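Local coordinates for EKC/KEOPS complex subunit PCC1 (Saccharomyces cerevisiae, PDB 4WXA), which serves as the dimerization module of the EKC/KEOPS complex, which is required to form the threonylcarbamoyl group on adenosine 37 of tRNAs reading codons that begin with adenine, at residues 13-19 and 52-58. Sequence-based numbering, arbitrary orientation.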
# COMPACT_ATOMS: atom_id res chain seq x y z
N LEU A 13 1.07 -1.74 6.51
CA LEU A 13 -0.10 -1.00 6.22
C LEU A 13 -1.30 -1.95 6.01
O LEU A 13 -1.17 -3.02 5.42
CB LEU A 13 0.16 -0.21 4.98
CG LEU A 13 -0.92 0.81 4.60
CD1 LEU A 13 -0.22 1.89 3.88
CD2 LEU A 13 -1.93 0.26 3.64
N GLU A 14 -2.45 -1.57 6.50
CA GLU A 14 -3.66 -2.36 6.27
C GLU A 14 -4.70 -1.49 5.64
O GLU A 14 -5.04 -0.38 6.09
CB GLU A 14 -4.17 -3.05 7.51
CG GLU A 14 -5.60 -3.53 7.34
CD GLU A 14 -5.94 -4.79 8.12
OE1 GLU A 14 -6.01 -4.72 9.36
OE2 GLU A 14 -6.18 -5.84 7.49
N LEU A 15 -5.21 -2.01 4.58
CA LEU A 15 -6.21 -1.34 3.83
C LEU A 15 -7.57 -2.07 3.95
O LEU A 15 -7.64 -3.29 3.82
CB LEU A 15 -5.70 -1.38 2.44
CG LEU A 15 -6.56 -0.73 1.38
CD1 LEU A 15 -6.76 0.76 1.61
CD2 LEU A 15 -5.85 -0.93 0.05
N LYS A 16 -8.64 -1.35 4.29
CA LYS A 16 -10.01 -2.01 4.40
C LYS A 16 -10.99 -1.40 3.41
O LYS A 16 -11.16 -0.19 3.37
CB LYS A 16 -10.59 -1.86 5.78
CG LYS A 16 -9.61 -2.06 6.93
CD LYS A 16 -10.40 -2.05 8.21
CE LYS A 16 -9.63 -2.57 9.40
NZ LYS A 16 -8.57 -1.64 9.87
N ILE A 17 -11.60 -2.24 2.58
CA ILE A 17 -12.39 -1.75 1.47
C ILE A 17 -13.82 -2.29 1.52
O ILE A 17 -14.05 -3.44 1.23
CB ILE A 17 -11.73 -2.16 0.15
CG1 ILE A 17 -10.35 -1.47 0.04
CG2 ILE A 17 -12.53 -1.76 -1.07
CD1 ILE A 17 -9.35 -2.49 -0.41
N PRO A 18 -14.80 -1.44 1.90
CA PRO A 18 -16.19 -1.86 2.03
C PRO A 18 -16.91 -1.95 0.73
O PRO A 18 -17.10 -0.96 0.07
CB PRO A 18 -16.83 -0.81 2.91
CG PRO A 18 -15.75 0.08 3.34
CD PRO A 18 -14.56 -0.13 2.47
N PHE A 19 -17.29 -3.14 0.34
CA PHE A 19 -18.13 -3.28 -0.85
C PHE A 19 -19.63 -3.30 -0.43
O PHE A 19 -19.98 -3.34 0.72
CB PHE A 19 -17.75 -4.58 -1.54
CG PHE A 19 -16.46 -4.52 -2.26
CD1 PHE A 19 -15.32 -4.81 -1.63
CD2 PHE A 19 -16.41 -4.20 -3.61
CE1 PHE A 19 -14.11 -4.77 -2.30
CE2 PHE A 19 -15.23 -4.17 -4.29
CZ PHE A 19 -14.06 -4.47 -3.63
N ASN A 52 -18.89 -7.96 3.97
CA ASN A 52 -18.78 -7.16 2.75
C ASN A 52 -17.42 -6.43 2.62
O ASN A 52 -17.22 -5.68 1.62
CB ASN A 52 -19.97 -6.19 2.71
CG ASN A 52 -19.83 -5.12 3.74
OD1 ASN A 52 -19.81 -5.38 4.96
ND2 ASN A 52 -19.62 -3.91 3.27
N VAL A 53 -16.49 -6.64 3.57
CA VAL A 53 -15.20 -5.86 3.59
C VAL A 53 -14.03 -6.70 3.06
O VAL A 53 -13.84 -7.85 3.47
CB VAL A 53 -14.81 -5.38 4.99
CG1 VAL A 53 -13.55 -4.55 4.91
CG2 VAL A 53 -15.92 -4.48 5.57
N MET A 54 -13.25 -6.12 2.17
CA MET A 54 -11.97 -6.71 1.76
C MET A 54 -10.81 -6.16 2.62
O MET A 54 -10.71 -4.96 2.83
CB MET A 54 -11.73 -6.45 0.30
CG MET A 54 -10.44 -7.11 -0.21
SD MET A 54 -9.97 -6.41 -1.84
CE MET A 54 -9.26 -7.84 -2.58
N LEU A 55 -9.97 -7.05 3.14
CA LEU A 55 -8.90 -6.71 4.01
C LEU A 55 -7.57 -7.03 3.27
O LEU A 55 -7.40 -8.15 2.78
CB LEU A 55 -9.07 -7.48 5.29
CG LEU A 55 -10.41 -7.39 5.98
CD1 LEU A 55 -10.58 -8.32 7.16
CD2 LEU A 55 -10.68 -5.98 6.51
N VAL A 56 -6.68 -6.02 3.11
CA VAL A 56 -5.37 -6.24 2.49
C VAL A 56 -4.27 -5.71 3.44
O VAL A 56 -4.16 -4.51 3.74
CB VAL A 56 -5.24 -5.43 1.20
CG1 VAL A 56 -3.99 -5.84 0.43
CG2 VAL A 56 -6.36 -5.68 0.28
N GLN A 57 -3.47 -6.62 3.93
CA GLN A 57 -2.40 -6.38 4.85
C GLN A 57 -1.03 -6.46 4.08
O GLN A 57 -0.69 -7.52 3.49
CB GLN A 57 -2.49 -7.45 5.89
CG GLN A 57 -1.48 -7.43 7.01
CD GLN A 57 -1.59 -6.12 7.79
OE1 GLN A 57 -2.60 -5.88 8.48
NE2 GLN A 57 -0.57 -5.25 7.64
N PHE A 58 -0.34 -5.31 4.00
CA PHE A 58 1.06 -5.23 3.52
C PHE A 58 2.06 -5.23 4.67
O PHE A 58 1.78 -4.68 5.74
CB PHE A 58 1.25 -3.95 2.74
CG PHE A 58 0.21 -3.71 1.70
CD1 PHE A 58 -0.99 -3.14 2.03
CD2 PHE A 58 0.43 -4.05 0.38
CE1 PHE A 58 -1.99 -2.90 1.06
CE2 PHE A 58 -0.54 -3.83 -0.59
CZ PHE A 58 -1.77 -3.25 -0.23
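Residues 13-18 and 53-58, parts of strands 11-18 and 53-60, run antiparallel; the axes of these short segments come within 4.5 Å. Backbone hydrogen bonds hold them together in reciprocal pairs. L13 N donates to F58 O (3.1 Å) and F58 N to L13 O (2.8 Å). L15 and V56 pair likewise, as do I17 and M54. P18 has no amide hydrogen, but it falls at a non-hydrogen-bonded position opposite V53, so the ladder loses nothing. Just past the strand, F19 N bonds to N52 O (2.8 Å). N52 ND2 donates a hydrogen bond to F19 O (2.6 Å), in place of a backbone donor. CA-H...O contacts, such as E14 CA to V56 O at 3.4 Å, fill in between.

The face with L13, L15, I17, M54, V56 and F58 is buried and apolar. L13 CD2 lies 3.9 Å from F58 CD1, and F19 CE1 packs 3.9 Å from M54 CB. Helix 63-88 covers L15, I17 and F58, while helix 22-31 meets F19 and M54.

The other face is mixed and partly exposed, though P18 on it is buried. Contacts here are van der Waals: K16 CG to L55 CD2 (4.1 Å) and E14 CB to Q57 OE1 (3.4 Å).

Strand 43-50 hydrogen-bonds through its backbone to the other edge of 53-60. A GON7 strand pairs with L13-K16, extending the sheet between subunits. This is the helix-backed antiparallel sheet of the Pcc1 fold, with strand order 1-3-2, and its first strand contributes to the GON7 interface.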